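Local coordinates for dihydroorotase (Agrobacterium tumefaciens, PDB 2OGJ), which is a zinc-dependent amidohydrolase-family enzyme that, despite its name, acts as an esterase, removing the acetyl group from acetyl-(R)-mandelate in vitro, at residues I279-P285 and L311-M316; L284-I288 and A324-P329. Numbering follows the deposited sequence.

Interaction 1: residues I279-P285 and L311-M316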
loop_
_atom_site.group_PDB
_atom_site.type_symbol
_atom_site.label_atom_id
_atom_site.label_comp_id
_atom_site.label_asym_id
_atom_site.label_seq_id
_atom_site.Cartn_x
_atom_site.Cartn_y
_atom_site.Cartn_z
ATOM N N ILE A 279 -41.379 6.154 7.559
ATOM C CA ILE A 279 -42.590 6.864 7.165
ATOM C C ILE A 279 -43.593 7.035 8.308
ATOM O O ILE A 279 -44.281 8.058 8.388
ATOM C CB ILE A 279 -43.246 6.171 5.943
ATOM C CG1 ILE A 279 -42.294 6.271 4.747
ATOM C CG2 ILE A 279 -44.576 6.836 5.586
ATOM C CD1 ILE A 279 -42.611 5.323 3.592
ATOM N N ALA A 280 -43.669 6.051 9.195
ATOM C CA ALA A 280 -44.579 6.161 10.337
ATOM C C ALA A 280 -44.134 7.293 11.279
ATOM O O ALA A 280 -44.943 7.858 12.012
ATOM C CB ALA A 280 -44.636 4.840 11.100
ATOM N N ARG A 281 -42.842 7.615 11.252
ATOM C CA ARG A 281 -42.303 8.684 12.090
ATOM C C ARG A 281 -42.216 9.994 11.319
ATOM O O ARG A 281 -41.549 10.937 11.765
ATOM C CB ARG A 281 -40.907 8.331 12.614
ATOM C CG ARG A 281 -40.843 7.162 13.597
ATOM C CD ARG A 281 -39.899 7.528 14.742
ATOM N NE ARG A 281 -38.807 6.578 14.949
ATOM C CZ ARG A 281 -37.646 6.905 15.517
ATOM N NH1 ARG A 281 -37.435 8.154 15.924
ATOM N NH2 ARG A 281 -36.697 5.989 15.681
ATOM N N GLY A 282 -42.874 10.044 10.164
ATOM C CA GLY A 282 -42.877 11.251 9.358
ATOM C C GLY A 282 -41.682 11.454 8.438
ATOM O O GLY A 282 -41.607 12.484 7.761
ATOM N N LEU A 283 -40.660 10.493 8.440
ATOM C CA LEU A 283 -39.529 10.684 7.531
ATOM C C LEU A 283 -39.772 10.029 6.179
ATOM O O LEU A 283 -39.754 8.798 6.038
ATOM C CB LEU A 283 -38.222 10.144 8.132
ATOM C CG LEU A 283 -36.942 10.490 7.345
ATOM C CD1 LEU A 283 -36.854 12.002 7.114
ATOM C CD2 LEU A 283 -35.707 9.978 8.108
ATOM N N LEU A 284 -40.018 10.872 5.186
ATOM C CA LEU A 284 -40.258 10.411 3.829
ATOM C C LEU A 284 -39.018 10.570 2.963
ATOM O O LEU A 284 -38.144 11.409 3.236
ATOM C CB LEU A 284 -41.389 11.218 3.194
ATOM C CG LEU A 284 -42.787 10.628 3.252
ATOM C CD1 LEU A 284 -43.133 10.228 4.673
ATOM C CD2 LEU A 284 -43.747 11.647 2.703
ATOM N N PRO A 285 -38.901 9.744 1.923
ATOM C CA PRO A 285 -37.716 9.923 1.093
ATOM C C PRO A 285 -38.010 11.112 0.173
ATOM O O PRO A 285 -39.157 11.338 -0.213
ATOM C CB PRO A 285 -37.606 8.587 0.356
ATOM C CG PRO A 285 -39.022 8.142 0.250
ATOM C CD PRO A 285 -39.572 8.472 1.622
ATOM N N LEU A 311 -43.077 1.855 -1.961
ATOM C CA LEU A 311 -43.162 3.007 -1.076
ATOM C C LEU A 311 -44.618 3.285 -0.760
ATOM O O LEU A 311 -44.969 3.598 0.372
ATOM C CB LEU A 311 -42.516 4.234 -1.719
ATOM C CG LEU A 311 -41.029 4.478 -1.442
ATOM C CD1 LEU A 311 -40.799 4.483 0.067
ATOM C CD2 LEU A 311 -40.170 3.415 -2.131
ATOM N N LEU A 312 -45.470 3.162 -1.767
ATOM C CA LEU A 312 -46.901 3.377 -1.583
ATOM C C LEU A 312 -47.455 2.340 -0.616
ATOM O O LEU A 312 -48.405 2.613 0.104
ATOM C CB LEU A 312 -47.652 3.245 -2.915
ATOM C CG LEU A 312 -49.124 3.649 -2.867
ATOM C CD1 LEU A 312 -49.203 5.163 -2.827
ATOM C CD2 LEU A 312 -49.852 3.138 -4.088
ATOM N N SER A 313 -46.859 1.150 -0.619
ATOM C CA SER A 313 -47.298 0.058 0.237
ATOM C C SER A 313 -46.900 0.249 1.692
ATOM O O SER A 313 -47.515 -0.334 2.577
ATOM C CB SER A 313 -46.737 -1.272 -0.269
ATOM O OG SER A 313 -45.394 -1.453 0.144
ATOM N N VAL A 314 -45.862 1.034 1.954
ATOM C CA VAL A 314 -45.468 1.262 3.340
ATOM C C VAL A 314 -45.913 2.641 3.790
ATOM O O VAL A 314 -45.241 3.326 4.560
ATOM C CB VAL A 314 -43.951 1.084 3.572
ATOM C CG1 VAL A 314 -43.594 -0.405 3.539
ATOM C CG2 VAL A 314 -43.166 1.860 2.534
ATOM N N ASP A 315 -47.064 3.033 3.258
ATOM C CA ASP A 315 -47.728 4.270 3.600
ATOM C C ASP A 315 -47.170 5.615 3.184
ATOM O O ASP A 315 -47.140 6.548 3.982
ATOM C CB ASP A 315 -47.981 4.291 5.104
ATOM C CG ASP A 315 -49.418 4.595 5.441
ATOM O OD1 ASP A 315 -50.304 3.855 4.964
ATOM O OD2 ASP A 315 -49.664 5.569 6.185
HETATM N N MSE A 316 -46.731 5.737 1.947
HETATM C CA MSE A 316 -46.257 7.025 1.484
HETATM C C MSE A 316 -47.466 7.480 0.685
HETATM O O MSE A 316 -47.849 6.842 -0.295
HETATM C CB MSE A 316 -45.034 6.862 0.577
HETATM C CG MSE A 316 -44.189 8.122 0.392
HETATM SE SE MSE A 316 -42.617 7.854 -0.486
HETATM C CE MSE A 316 -42.336 9.507 -1.089
#

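Interaction 2: residues L284-I288 and A324-P329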
loop_
_atom_site.group_PDB
_atom_site.type_symbol
_atom_site.label_atom_id
_atom_site.label_comp_id
_atom_site.label_asym_id
_atom_site.label_seq_id
_atom_site.Cartn_x
_atom_site.Cartn_y
_atom_site.Cartn_z
ATOM N N LEU A 284 -40.018 10.872 5.186
ATOM C CA LEU A 284 -40.258 10.411 3.829
ATOM C C LEU A 284 -39.018 10.570 2.963
ATOM O O LEU A 284 -38.144 11.409 3.236
ATOM C CB LEU A 284 -41.389 11.218 3.194
ATOM C CG LEU A 284 -42.787 10.628 3.252
ATOM C CD1 LEU A 284 -43.133 10.228 4.673
ATOM C CD2 LEU A 284 -43.747 11.647 2.703
ATOM N N PRO A 285 -38.901 9.744 1.923
ATOM C CA PRO A 285 -37.716 9.923 1.093
ATOM C C PRO A 285 -38.010 11.112 0.173
ATOM O O PRO A 285 -39.157 11.338 -0.213
ATOM C CB PRO A 285 -37.606 8.587 0.356
ATOM C CG PRO A 285 -39.022 8.142 0.250
ATOM C CD PRO A 285 -39.572 8.472 1.622
ATOM N N PHE A 286 -36.985 11.892 -0.140
ATOM C CA PHE A 286 -37.150 13.053 -1.013
ATOM C C PHE A 286 -37.451 12.613 -2.448
ATOM O O PHE A 286 -38.257 13.227 -3.149
ATOM C CB PHE A 286 -35.880 13.908 -1.008
ATOM C CG PHE A 286 -35.968 15.118 -1.889
ATOM C CD1 PHE A 286 -36.622 16.271 -1.445
ATOM C CD2 PHE A 286 -35.402 15.112 -3.163
ATOM C CE1 PHE A 286 -36.713 17.403 -2.256
ATOM C CE2 PHE A 286 -35.490 16.239 -3.980
ATOM C CZ PHE A 286 -36.148 17.391 -3.519
ATOM N N SER A 287 -36.784 11.550 -2.877
ATOM C CA SER A 287 -36.970 11.020 -4.213
ATOM C C SER A 287 -36.921 9.510 -4.142
ATOM O O SER A 287 -36.275 8.942 -3.257
ATOM C CB SER A 287 -35.875 11.528 -5.171
ATOM O OG SER A 287 -34.579 11.087 -4.779
ATOM N N ILE A 288 -37.637 8.878 -5.067
ATOM C CA ILE A 288 -37.685 7.434 -5.181
ATOM C C ILE A 288 -36.903 7.056 -6.438
ATOM O O ILE A 288 -37.198 7.548 -7.528
ATOM C CB ILE A 288 -39.145 6.946 -5.324
ATOM C CG1 ILE A 288 -39.952 7.399 -4.113
ATOM C CG2 ILE A 288 -39.187 5.425 -5.500
ATOM C CD1 ILE A 288 -41.363 6.878 -4.110
ATOM N N ALA A 324 -42.026 12.427 -5.647
ATOM C CA ALA A 324 -40.687 11.903 -5.384
ATOM C C ALA A 324 -40.172 11.153 -6.610
ATOM O O ALA A 324 -39.257 10.338 -6.529
ATOM C CB ALA A 324 -40.735 10.972 -4.202
ATOM N N VAL A 325 -40.766 11.451 -7.757
ATOM C CA VAL A 325 -40.399 10.775 -8.983
ATOM C C VAL A 325 -40.521 11.762 -10.144
ATOM O O VAL A 325 -40.296 11.426 -11.300
ATOM C CB VAL A 325 -41.298 9.520 -9.154
ATOM C CG1 VAL A 325 -42.399 9.765 -10.143
ATOM C CG2 VAL A 325 -40.456 8.330 -9.519
ATOM N N THR A 326 -40.842 13.002 -9.810
ATOM C CA THR A 326 -40.957 14.054 -10.812
ATOM C C THR A 326 -40.347 15.393 -10.348
ATOM O O THR A 326 -39.185 15.692 -10.632
ATOM C CB THR A 326 -42.430 14.285 -11.209
ATOM O OG1 THR A 326 -43.207 14.509 -10.028
ATOM C CG2 THR A 326 -42.974 13.077 -11.963
ATOM N N ARG A 327 -41.131 16.188 -9.631
ATOM C CA ARG A 327 -40.693 17.495 -9.156
ATOM C C ARG A 327 -39.446 17.493 -8.265
ATOM O O ARG A 327 -38.563 18.349 -8.417
ATOM C CB ARG A 327 -41.849 18.167 -8.422
ATOM C CG ARG A 327 -43.146 18.161 -9.229
ATOM C CD ARG A 327 -43.512 19.542 -9.706
ATOM N NE ARG A 327 -43.911 20.364 -8.576
ATOM C CZ ARG A 327 -43.907 21.689 -8.590
ATOM N NH1 ARG A 327 -43.523 22.339 -9.684
ATOM N NH2 ARG A 327 -44.270 22.359 -7.506
ATOM N N ASN A 328 -39.368 16.535 -7.348
ATOM C CA ASN A 328 -38.234 16.468 -6.430
ATOM C C ASN A 328 -36.895 16.078 -7.037
ATOM O O ASN A 328 -35.906 16.774 -6.814
ATOM C CB ASN A 328 -38.560 15.550 -5.251
ATOM C CG ASN A 328 -39.574 16.157 -4.318
ATOM O OD1 ASN A 328 -40.065 15.496 -3.419
ATOM N ND2 ASN A 328 -39.894 17.429 -4.531
ATOM N N PRO A 329 -36.831 14.960 -7.790
ATOM C CA PRO A 329 -35.551 14.578 -8.387
ATOM C C PRO A 329 -35.171 15.594 -9.462
ATOM O O PRO A 329 -33.992 15.794 -9.766
ATOM C CB PRO A 329 -35.839 13.191 -8.952
ATOM C CG PRO A 329 -37.269 13.273 -9.319
ATOM C CD PRO A 329 -37.879 13.985 -8.137
#

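Interaction 1: residues I279-P285 and L311-M316
Neighbouring barrel helices can pack through their C-terminal ends, and here Ile279, in the last turn of helix 272-280, provides the largest share of the first segment's buried surface. Its CD1 lies 3.7 Å from Val314 CG2 and 4.1 Å from Leu311 CD1, while its CG2 comes within 3.0 Å of the carbonyl O of Asp315, a tight fit against the backbone just past helix 304-313. Arg281 faces other partners, Glu245 in a salt bridge and Phe248 in a cation-pi contact. The helix stops in a Schellman motif: Gly282, at positive phi, is the C-prime residue, its N bonded to Ile279 O at 3.0 Å. In TIM-barrel terms this corresponds to the turn leading from an outer helix back towards the barrel wall, although residues 284-288 form no regular strand. Leu284 regains the interface, its CG 4.1 Å from CG of Met316, a selenomethionine. Pro285 follows, with CG 3.7 Å from Met316 SE and 4.1 Å from Leu311 CD1.

Interaction 2: residues L284-I288 and A324-P329
Where two backbones come close, a small side chain fits easily between them: the CA atoms of Ser287 and Ala324 are 4.0 Å apart, and Ala324 points its methyl at the other segment, CB lying 3.5 Å from Phe286 O. Ile288, m at chi1 and t at chi2, brings CG1 to 3.7 Å from the same Ala324 CB. Between the backbones, Ile288 N gives Ala324 O a short, nearly straight hydrogen bond of 2.6 Å. Phe286, with chi1 at 180°, swings its ring over the first turn of helix 327-332; Asn328, in the m rotamer, sets its CB 3.6 Å from the ring centroid, a CH-pi contact over the face. Ser287 takes the p rotamer, OG hydrogen-bonded to Asp262 and CB 4.1 Å from Pro329 CB. Backbone bonds from Ser287 to Leu261 and Ile263 place the extended Ser287-Ile288 backbone beside strand 260-262, in the TIM-barrel wall that holds the binuclear zinc site, Ser287 lying about 7 Å from zinc ligand His77, side chain to side chain.

How the interactions relate
Both contacts start from the same part of the chain and close loops of different length. From helix 272-280 the chain turns through Leu284 and Pro285, which lie in the first segment of both, though Leu284 touches the partner only in interaction 1, and runs on to helix 304-313. Interaction 1 closes its loop at residues 311-316; interaction 2 begins slightly later and closes a longer one, beyond helix 318-323, at residues 324-329. The two loops therefore overlap and cross, since each contains one end of the other. Their centres are 12 Å apart, bridged by packing of Leu311 CG on Ile288 CD1 at 3.6 Å. Together they tie the outer helices of the barrel to its wall.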